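Local coordinates for UPF0131 protein ykqA (Bacillus subtilis, PDB 2QIK), which is a putative gamma-glutamylcyclotransferase, probably acting on gamma-glutamyl amines, at residues Ala140-Ala145 / Leu198-Lys203; Gly188-Ile193 / Arg224-Cys229; His246-Ile251 / Arg269-Leu274. One frame throughout, in Å; residues are numbered along the deposited sequence.

Contact 1: Ala140-Ala145 / Leu198-Lys203; sequences ARFQKA and LSYLYK
Y200 reaches from helix 198-203 to helix 140-145 and carries nearly the whole contact. The ring of Y200 lies between F142 and A145. CE2 of Y200 packs 3.7 Å from CD2 of F142, and the two side chains cross at about a right angle. On the other ortho-to-hydroxyl carbon, CE1 of Y200 is 3.6 Å from CB of A145. Both partners approach the Y200 ring obliquely. OH of Y200 sits at the edge of the F142 ring, near its plane, 3.6 Å from CD2 of F142. The first torsion of Y200 explains the reach. CG is anti to the backbone N (chi1 164°), and the ring extends toward the other helix.

The polar part is mediated by water. OH of Y200 is 2.7 Å from a water, which also accepts a weak bond of 3.3 Å from NH2 of R141. The same hydroxyl is hydrogen-bonded to R204, just past the segment. No direct hydrogen bond joins the two segments.

The helix axes stay 12.6 Å apart and cross at 115°, too far for close helix packing. F142 also stacks on F151, and L201 packs on F232 of strand 224-234. Y200 thus joins two short helices that follow neighbouring strands of one antiparallel sheet: helix 140-145 comes after strand 128-132, and helix 198-204 after strand 185-193.

Contact 2: Gly188-Ile193 / Arg224-Cys229; sequences GVLYRI and RHYKDC
L190 of strand 188-193 faces Y226 and C229 with no backbone pairing between the segments; the nearest CA atoms, those of L190 and C229, are 8.2 Å apart, and the second strand turns a corner at D228. The two methyls of L190 divide the work. CD2 lies over one face of the Y226 ring in a CH-pi contact, 3.9 Å from the ring centroid and 21° off the normal. CD1 goes to the sulfur, 3.7 Å from SG of C229. CG of L190 is anti to the backbone N (chi1 -173°), which carries the branch across to both partners. The opposite face of the Y226 ring is covered, toward its rim, by the guanidinium of R224. With an alanine in place of L190 both methyls go, and the Y226 face and the C229 sulfur would probably lose their packing partner on strand 188-193.

R192 adds a looser, oblique contact at the margin of the interface: its NH2 is 4.2 Å from OH of Y226. Its guanidinium is held elsewhere, by a salt bridge to D153 and a hydrogen bond to Y129.

Strand 185-193 is the middle strand of a three-stranded antiparallel sheet, between 128-132 and 154-161. Strand 224-234 pairs instead with 212-221, and V219 of that strand also touches L190.

Contact 3: His246-Ile251 / Arg269-Leu274; sequences HYQIEI and RHMNSL
Q248 and M271, a selenomethionine, meet from opposite directions. CG of Q248 packs 3.8 Å from CE of M271 and 3.9 Å from its SE. I251 also reaches the selenium, from roughly a right angle to Q248, with its CG2 4.0 Å from SE of M271. The M271 chain bends at its last torsion (chi3 -65°), which turns CE back beside the aliphatic part of Q248. Q248 itself is extended, and its CG lies anti to the backbone N (chi1 175°). Its amide ends near that of N272; the two amide planes are 36° apart.

The segments belong to helices 245-258 and 261-273, which form an antiparallel helical hairpin. Their local axes run at 169° to each other and come within 11.6 Å. The nearest CA atoms are those of Q248 and M271, 7.8 Å apart.

Further out, F167 of strand 164-171 touches both I251 and M271, joining the two helices to that strand. H270 also packs on F167, and its NE2 is hydrogen-bonded to E240. On the first helix, Y247 makes a cation-pi contact with R176, and its OH is hydrogen-bonded to the backbone N of A177 and to a bound citrate, probably from the crystallisation liquor.

Contacts 1 and 2 touch twice. CE1 of F142 lies 3.7 Å from OH of Y191, and CD1 of L201 lies 3.7 Å from CD1 of I193. Strand 185-193 and helix 198-204 follow each other in the chain. Contact 3 meets contact 1 through CD of R141, 3.4 Å from OE2 of E250. Contacts 2 and 3 do not touch; their nearest atoms are about 8 Å apart. In contact 1 the side chain of R141 is about 6 Å from a bound citric acid (CIT). In contact 3 the side chain of I251 is about 5 Å from a bound citric acid (CIT). All three contacts lie away from the substrate site predicted by similarity at Y8 to L11.

Contact 1: Ala140-Ala145 / Leu198-Lys203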
loop_
_atom_site.group_PDB
_atom_site.type_symbol
_atom_site.label_atom_id
_atom_site.label_comp_id
_atom_site.label_asym_id
_atom_site.label_seq_id
_atom_site.Cartn_x
_atom_site.Cartn_y
_atom_site.Cartn_z
ATOM N N ALA A 140 13.164 6.619 18.062
ATOM C CA ALA A 140 14.514 6.253 18.498
ATOM C C ALA A 140 15.372 5.729 17.350
ATOM O O ALA A 140 16.516 6.114 17.234
ATOM C CB ALA A 140 14.458 5.224 19.585
ATOM N N ARG A 141 14.843 4.886 16.476
ATOM C CA ARG A 141 15.609 4.349 15.335
ATOM C C ARG A 141 15.922 5.506 14.374
ATOM O O ARG A 141 17.023 5.557 13.869
ATOM C CB ARG A 141 14.971 3.169 14.608
ATOM C CG ARG A 141 14.989 1.902 15.434
ATOM C CD ARG A 141 14.405 0.740 14.636
ATOM N NE ARG A 141 15.252 0.499 13.458
ATOM C CZ ARG A 141 14.963 -0.334 12.467
ATOM N NH1 ARG A 141 13.840 -0.945 12.546
ATOM N NH2 ARG A 141 15.798 -0.445 11.400
ATOM N N PHE A 142 14.989 6.422 14.143
ATOM C CA PHE A 142 15.311 7.592 13.328
ATOM C C PHE A 142 16.518 8.311 13.890
ATOM O O PHE A 142 17.427 8.746 13.175
ATOM C CB PHE A 142 14.162 8.578 13.233
ATOM C CG PHE A 142 12.872 8.068 12.603
ATOM C CD1 PHE A 142 11.659 8.541 13.102
ATOM C CD2 PHE A 142 12.845 7.227 11.508
ATOM C CE1 PHE A 142 10.456 8.162 12.522
ATOM C CE2 PHE A 142 11.605 6.853 10.921
ATOM C CZ PHE A 142 10.421 7.299 11.478
ATOM N N GLN A 143 16.483 8.554 15.187
ATOM C CA GLN A 143 17.576 9.311 15.836
ATOM C C GLN A 143 18.894 8.568 15.665
ATOM O O GLN A 143 19.922 9.179 15.387
ATOM C CB GLN A 143 17.289 9.511 17.309
ATOM C CG GLN A 143 16.171 10.478 17.566
ATOM C CD GLN A 143 15.799 10.595 19.015
ATOM O OE1 GLN A 143 15.433 11.692 19.482
ATOM N NE2 GLN A 143 15.967 9.514 19.758
ATOM N N LYS A 144 18.923 7.252 15.872
ATOM C CA LYS A 144 20.156 6.447 15.697
ATOM C C LYS A 144 20.724 6.496 14.291
ATOM O O LYS A 144 21.928 6.446 14.108
ATOM C CB LYS A 144 19.964 5.009 16.096
ATOM C CG LYS A 144 19.740 4.808 17.541
ATOM C CD LYS A 144 19.605 3.346 17.860
ATOM C CE LYS A 144 18.389 3.107 18.701
ATOM N NZ LYS A 144 17.418 2.109 18.173
ATOM N N ALA A 145 19.840 6.594 13.292
ATOM C CA ALA A 145 20.230 6.644 11.913
ATOM C C ALA A 145 20.554 8.080 11.472
ATOM O O ALA A 145 20.965 8.269 10.345
ATOM C CB ALA A 145 19.122 6.082 11.071
ATOM N N LEU A 198 13.257 9.372 1.521
ATOM C CA LEU A 198 12.655 8.130 1.079
ATOM C C LEU A 198 13.560 6.937 1.027
ATOM O O LEU A 198 13.130 5.803 1.375
ATOM C CB LEU A 198 12.045 8.343 -0.336
ATOM C CG LEU A 198 11.097 7.298 -0.816
ATOM C CD1 LEU A 198 9.912 7.010 0.204
ATOM C CD2 LEU A 198 10.574 7.741 -2.150
ATOM N N SER A 199 14.795 7.097 0.565
ATOM C CA SER A 199 15.623 5.914 0.447
ATOM C C SER A 199 15.954 5.294 1.814
ATOM O O SER A 199 16.061 4.064 1.918
ATOM C CB SER A 199 16.872 6.138 -0.415
ATOM O OG SER A 199 17.765 7.055 0.166
ATOM N N TYR A 200 16.020 6.112 2.870
ATOM C CA TYR A 200 16.164 5.589 4.237
ATOM C C TYR A 200 14.987 4.642 4.505
ATOM O O TYR A 200 15.160 3.541 5.039
ATOM C CB TYR A 200 16.158 6.754 5.242
ATOM C CG TYR A 200 15.904 6.267 6.654
ATOM C CD1 TYR A 200 16.904 5.663 7.366
ATOM C CD2 TYR A 200 14.666 6.319 7.203
ATOM C CE1 TYR A 200 16.676 5.114 8.587
ATOM C CE2 TYR A 200 14.415 5.815 8.422
ATOM C CZ TYR A 200 15.418 5.197 9.141
ATOM O OH TYR A 200 15.146 4.683 10.411
ATOM N N LEU A 201 13.767 5.071 4.178
ATOM C CA LEU A 201 12.598 4.221 4.432
ATOM C C LEU A 201 12.640 2.950 3.608
ATOM O O LEU A 201 12.286 1.876 4.094
ATOM C CB LEU A 201 11.329 4.967 4.245
ATOM C CG LEU A 201 11.044 6.108 5.226
ATOM C CD1 LEU A 201 9.845 6.918 4.807
ATOM C CD2 LEU A 201 10.820 5.539 6.613
ATOM N N TYR A 202 13.042 3.052 2.336
ATOM C CA TYR A 202 13.142 1.875 1.499
ATOM C C TYR A 202 14.090 0.851 2.073
ATOM O O TYR A 202 13.856 -0.364 2.025
ATOM C CB TYR A 202 13.535 2.196 0.071
ATOM C CG TYR A 202 12.438 2.555 -0.879
ATOM C CD1 TYR A 202 11.413 3.400 -0.543
ATOM C CD2 TYR A 202 12.420 2.013 -2.175
ATOM C CE1 TYR A 202 10.405 3.692 -1.454
ATOM C CE2 TYR A 202 11.434 2.336 -3.082
ATOM C CZ TYR A 202 10.413 3.150 -2.729
ATOM O OH TYR A 202 9.398 3.503 -3.582
ATOM N N LYS A 203 15.190 1.315 2.668
ATOM C CA LYS A 203 16.142 0.388 3.318
ATOM C C LYS A 203 15.566 -0.174 4.579
ATOM O O LYS A 203 15.638 -1.394 4.828
ATOM C CB LYS A 203 17.476 1.139 3.532
ATOM C CG LYS A 203 18.511 0.270 4.260
ATOM C CD LYS A 203 19.803 0.995 4.632
ATOM C CE LYS A 203 20.722 0.196 5.594
ATOM N NZ LYS A 203 21.636 1.107 6.330
HETATM O O HOH W 1 16.850 2.699 11.071
#

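Contact 2: Gly188-Ile193 / Arg224-Cys229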
loop_
_atom_site.group_PDB
_atom_site.type_symbol
_atom_site.label_atom_id
_atom_site.label_comp_id
_atom_site.label_asym_id
_atom_site.label_seq_id
_atom_site.Cartn_x
_atom_site.Cartn_y
_atom_site.Cartn_z
ATOM N N GLY A 188 -2.737 5.664 12.502
ATOM C CA GLY A 188 -1.286 5.829 12.456
ATOM C C GLY A 188 -0.944 7.288 12.499
ATOM O O GLY A 188 -1.809 8.130 12.746
ATOM N N VAL A 189 0.297 7.592 12.238
ATOM C CA VAL A 189 0.838 8.981 12.237
ATOM C C VAL A 189 1.184 9.282 10.761
ATOM O O VAL A 189 1.884 8.521 10.117
ATOM C CB VAL A 189 2.165 9.075 13.111
ATOM C CG1 VAL A 189 2.718 10.484 13.174
ATOM C CG2 VAL A 189 1.982 8.486 14.503
ATOM N N LEU A 190 0.741 10.425 10.289
ATOM C CA LEU A 190 1.109 10.923 8.980
ATOM C C LEU A 190 2.180 11.951 9.153
ATOM O O LEU A 190 2.028 12.937 9.893
ATOM C CB LEU A 190 -0.113 11.529 8.269
ATOM C CG LEU A 190 0.112 11.920 6.836
ATOM C CD1 LEU A 190 0.324 10.661 5.997
ATOM C CD2 LEU A 190 -1.015 12.747 6.287
ATOM N N TYR A 191 3.321 11.757 8.494
ATOM C CA TYR A 191 4.426 12.682 8.477
ATOM C C TYR A 191 4.546 13.387 7.124
ATOM O O TYR A 191 4.295 12.787 6.083
ATOM C CB TYR A 191 5.743 11.973 8.663
ATOM C CG TYR A 191 6.000 11.234 9.954
ATOM C CD1 TYR A 191 6.516 11.867 11.062
ATOM C CD2 TYR A 191 5.822 9.883 10.010
ATOM C CE1 TYR A 191 6.812 11.201 12.204
ATOM C CE2 TYR A 191 6.110 9.158 11.190
ATOM C CZ TYR A 191 6.632 9.828 12.263
ATOM O OH TYR A 191 6.972 9.136 13.412
ATOM N N ARG A 192 4.897 14.670 7.119
ATOM C CA ARG A 192 5.312 15.368 5.889
ATOM C C ARG A 192 6.850 15.287 5.841
ATOM O O ARG A 192 7.526 15.811 6.736
ATOM C CB ARG A 192 4.894 16.819 5.951
ATOM C CG ARG A 192 5.208 17.618 4.707
ATOM C CD ARG A 192 4.831 19.035 4.801
ATOM N NE ARG A 192 3.425 19.132 4.886
ATOM C CZ ARG A 192 2.694 19.333 5.994
ATOM N NH1 ARG A 192 3.275 19.533 7.173
ATOM N NH2 ARG A 192 1.369 19.352 5.914
ATOM N N ILE A 193 7.371 14.590 4.841
ATOM C CA ILE A 193 8.814 14.365 4.730
ATOM C C ILE A 193 9.330 14.835 3.358
ATOM O O ILE A 193 8.582 14.806 2.371
ATOM C CB ILE A 193 9.185 12.911 4.985
ATOM C CG1 ILE A 193 8.743 11.981 3.817
ATOM C CG2 ILE A 193 8.655 12.375 6.298
ATOM C CD1 ILE A 193 9.143 10.518 4.029
ATOM N N ARG A 224 -8.865 16.823 7.501
ATOM C CA ARG A 224 -8.464 17.043 6.136
ATOM C C ARG A 224 -8.109 15.689 5.548
ATOM O O ARG A 224 -7.641 14.794 6.234
ATOM C CB ARG A 224 -7.246 17.945 6.147
ATOM C CG ARG A 224 -6.659 18.232 4.859
ATOM C CD ARG A 224 -5.608 19.281 4.848
ATOM N NE ARG A 224 -4.676 18.940 3.789
ATOM C CZ ARG A 224 -4.954 18.965 2.501
ATOM N NH1 ARG A 224 -4.040 18.557 1.632
ATOM N NH2 ARG A 224 -6.128 19.436 2.063
ATOM N N HIS A 225 -8.279 15.606 4.258
ATOM C CA HIS A 225 -8.084 14.423 3.517
ATOM C C HIS A 225 -6.767 14.500 2.788
ATOM O O HIS A 225 -6.434 15.459 2.115
ATOM C CB HIS A 225 -9.250 14.289 2.538
ATOM C CG HIS A 225 -10.520 13.805 3.195
ATOM N ND1 HIS A 225 -10.594 12.591 3.847
ATOM C CD2 HIS A 225 -11.744 14.377 3.321
ATOM C CE1 HIS A 225 -11.811 12.431 4.342
ATOM N NE2 HIS A 225 -12.532 13.497 4.028
ATOM N N TYR A 226 -5.946 13.462 2.918
ATOM C CA TYR A 226 -4.672 13.397 2.227
ATOM C C TYR A 226 -4.656 12.190 1.274
ATOM O O TYR A 226 -4.889 11.046 1.697
ATOM C CB TYR A 226 -3.512 13.244 3.254
ATOM C CG TYR A 226 -3.313 14.512 4.070
ATOM C CD1 TYR A 226 -2.362 15.438 3.642
ATOM C CD2 TYR A 226 -4.013 14.727 5.225
ATOM C CE1 TYR A 226 -2.101 16.615 4.389
ATOM C CE2 TYR A 226 -3.820 15.896 5.936
ATOM C CZ TYR A 226 -2.865 16.799 5.489
ATOM O OH TYR A 226 -2.611 17.960 6.174
ATOM N N LYS A 227 -4.330 12.444 0.029
ATOM C CA LYS A 227 -4.440 11.408 -1.056
ATOM C C LYS A 227 -3.066 10.843 -1.418
ATOM O O LYS A 227 -2.063 11.541 -1.451
ATOM C CB LYS A 227 -4.961 12.063 -2.327
ATOM C CG LYS A 227 -6.381 12.578 -2.125
ATOM C CD LYS A 227 -6.919 13.283 -3.291
ATOM C CE LYS A 227 -8.317 13.778 -2.961
ATOM N NZ LYS A 227 -9.306 12.825 -2.344
ATOM N N ASP A 228 -3.030 9.543 -1.691
ATOM C CA ASP A 228 -1.801 8.924 -2.189
ATOM C C ASP A 228 -0.679 9.059 -1.195
ATOM O O ASP A 228 0.452 9.309 -1.564
ATOM C CB ASP A 228 -1.454 9.402 -3.580
ATOM C CG ASP A 228 -2.326 8.810 -4.627
ATOM O OD1 ASP A 228 -2.425 9.431 -5.732
ATOM O OD2 ASP A 228 -2.952 7.749 -4.481
ATOM N N CYS A 229 -0.985 8.860 0.098
ATOM C CA CYS A 229 0.039 8.834 1.132
ATOM C C CYS A 229 0.822 7.519 0.987
ATOM O O CYS A 229 0.257 6.461 0.716
ATOM C CB CYS A 229 -0.583 8.849 2.495
ATOM S SG CYS A 229 -1.547 10.316 2.806
#

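Contact 3: His246-Ile251 / Arg269-Leu274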
loop_
_atom_site.group_PDB
_atom_site.type_symbol
_atom_site.label_atom_id
_atom_site.label_comp_id
_atom_site.label_asym_id
_atom_site.label_seq_id
_atom_site.Cartn_x
_atom_site.Cartn_y
_atom_site.Cartn_z
ATOM N N HIS A 246 11.160 -5.517 22.424
ATOM C CA HIS A 246 11.863 -4.279 22.124
ATOM C C HIS A 246 11.046 -3.497 21.078
ATOM O O HIS A 246 10.690 -2.284 21.294
ATOM C CB HIS A 246 13.305 -4.723 21.671
ATOM C CG HIS A 246 13.409 -5.181 20.221
ATOM N ND1 HIS A 246 12.872 -6.364 19.752
ATOM C CD2 HIS A 246 13.928 -4.568 19.117
ATOM C CE1 HIS A 246 13.081 -6.481 18.457
ATOM N NE2 HIS A 246 13.717 -5.408 18.041
ATOM N N TYR A 247 10.688 -4.200 19.996
ATOM C CA TYR A 247 9.844 -3.673 18.880
ATOM C C TYR A 247 8.452 -3.267 19.375
ATOM O O TYR A 247 7.991 -2.214 19.048
ATOM C CB TYR A 247 9.759 -4.721 17.803
ATOM C CG TYR A 247 8.899 -4.378 16.608
ATOM C CD1 TYR A 247 9.307 -3.459 15.651
ATOM C CD2 TYR A 247 7.678 -4.983 16.455
ATOM C CE1 TYR A 247 8.474 -3.165 14.561
ATOM C CE2 TYR A 247 6.862 -4.714 15.418
ATOM C CZ TYR A 247 7.252 -3.792 14.473
ATOM O OH TYR A 247 6.402 -3.561 13.448
ATOM N N GLN A 248 7.810 -4.109 20.206
ATOM C CA GLN A 248 6.524 -3.747 20.731
ATOM C C GLN A 248 6.582 -2.468 21.542
ATOM O O GLN A 248 5.698 -1.596 21.469
ATOM C CB GLN A 248 5.956 -4.858 21.598
ATOM C CG GLN A 248 4.669 -4.467 22.267
ATOM C CD GLN A 248 3.844 -5.597 22.918
ATOM O OE1 GLN A 248 2.894 -5.322 23.743
ATOM N NE2 GLN A 248 4.137 -6.790 22.542
ATOM N N ILE A 249 7.672 -2.307 22.296
ATOM C CA ILE A 249 7.776 -1.063 23.051
ATOM C C ILE A 249 7.847 0.164 22.161
ATOM O O ILE A 249 7.313 1.206 22.498
ATOM C CB ILE A 249 8.959 -1.153 24.038
ATOM C CG1 ILE A 249 8.731 -2.218 25.127
ATOM C CG2 ILE A 249 9.201 0.211 24.731
ATOM C CD1 ILE A 249 10.023 -2.625 25.890
ATOM N N GLU A 250 8.530 0.077 21.019
ATOM C CA GLU A 250 8.572 1.211 20.060
ATOM C C GLU A 250 7.177 1.575 19.608
ATOM O O GLU A 250 6.796 2.742 19.608
ATOM C CB GLU A 250 9.446 0.858 18.880
ATOM C CG GLU A 250 10.896 0.710 19.232
ATOM C CD GLU A 250 11.721 0.137 18.104
ATOM O OE1 GLU A 250 12.280 -0.956 18.338
ATOM O OE2 GLU A 250 11.945 0.751 17.049
ATOM N N ILE A 251 6.379 0.553 19.258
ATOM C CA ILE A 251 5.006 0.794 18.820
ATOM C C ILE A 251 4.195 1.464 19.894
ATOM O O ILE A 251 3.457 2.422 19.690
ATOM C CB ILE A 251 4.324 -0.496 18.354
ATOM C CG1 ILE A 251 5.029 -0.992 17.137
ATOM C CG2 ILE A 251 2.848 -0.293 18.097
ATOM C CD1 ILE A 251 4.498 -2.287 16.582
ATOM N N ARG A 269 -3.799 -4.481 23.521
ATOM C CA ARG A 269 -4.419 -5.718 23.882
ATOM C C ARG A 269 -4.227 -6.776 22.761
ATOM O O ARG A 269 -3.996 -7.971 22.996
ATOM C CB ARG A 269 -5.947 -5.527 24.107
ATOM C CG ARG A 269 -6.534 -4.864 25.444
ATOM C CD ARG A 269 -8.247 -4.728 25.644
ATOM N NE ARG A 269 -8.532 -5.678 26.672
ATOM C CZ ARG A 269 -8.274 -6.999 26.621
ATOM N NH1 ARG A 269 -8.586 -7.784 27.673
ATOM N NH2 ARG A 269 -7.745 -7.563 25.535
ATOM N N HIS A 270 -4.296 -6.320 21.485
ATOM C CA HIS A 270 -4.087 -7.228 20.381
ATOM C C HIS A 270 -2.692 -7.799 20.405
ATOM O O HIS A 270 -2.538 -9.017 20.254
ATOM C CB HIS A 270 -4.368 -6.516 19.055
ATOM C CG HIS A 270 -4.214 -7.380 17.867
ATOM N ND1 HIS A 270 -5.100 -8.405 17.590
ATOM C CD2 HIS A 270 -3.287 -7.380 16.896
ATOM C CE1 HIS A 270 -4.687 -9.026 16.507
ATOM N NE2 HIS A 270 -3.590 -8.422 16.051
HETATM N N MSE A 271 -1.677 -6.946 20.494
HETATM C CA MSE A 271 -0.303 -7.421 20.543
HETATM C C MSE A 271 -0.090 -8.416 21.679
HETATM O O MSE A 271 0.584 -9.408 21.527
HETATM C CB MSE A 271 0.658 -6.270 20.671
HETATM C CG MSE A 271 0.695 -5.365 19.430
HETATM SE SE MSE A 271 2.030 -4.028 19.384
HETATM C CE MSE A 271 1.448 -3.020 20.815
ATOM N N ASN A 272 -0.639 -8.115 22.833
ATOM C CA ASN A 272 -0.421 -8.943 24.036
ATOM C C ASN A 272 -1.211 -10.248 23.986
ATOM O O ASN A 272 -0.931 -11.155 24.770
ATOM C CB ASN A 272 -0.742 -8.157 25.320
ATOM C CG ASN A 272 0.194 -7.076 25.612
ATOM O OD1 ASN A 272 -0.200 -5.977 26.152
ATOM N ND2 ASN A 272 1.452 -7.303 25.293
ATOM N N SER A 273 -2.196 -10.369 23.105
ATOM C CA SER A 273 -3.080 -11.526 22.990
ATOM C C SER A 273 -2.494 -12.575 22.046
ATOM O O SER A 273 -2.905 -13.735 22.019
ATOM C CB SER A 273 -4.484 -11.071 22.520
ATOM O OG SER A 273 -5.401 -12.116 22.645
ATOM N N LEU A 274 -1.551 -12.160 21.217
ATOM C CA LEU A 274 -1.039 -13.050 20.210
ATOM C C LEU A 274 -0.152 -14.163 20.789
ATOM O O LEU A 274 0.597 -13.925 21.738
ATOM C CB LEU A 274 -0.270 -12.193 19.177
ATOM C CG LEU A 274 -1.110 -11.239 18.294
ATOM C CD1 LEU A 274 -0.192 -10.392 17.479
ATOM C CD2 LEU A 274 -2.085 -11.993 17.422
#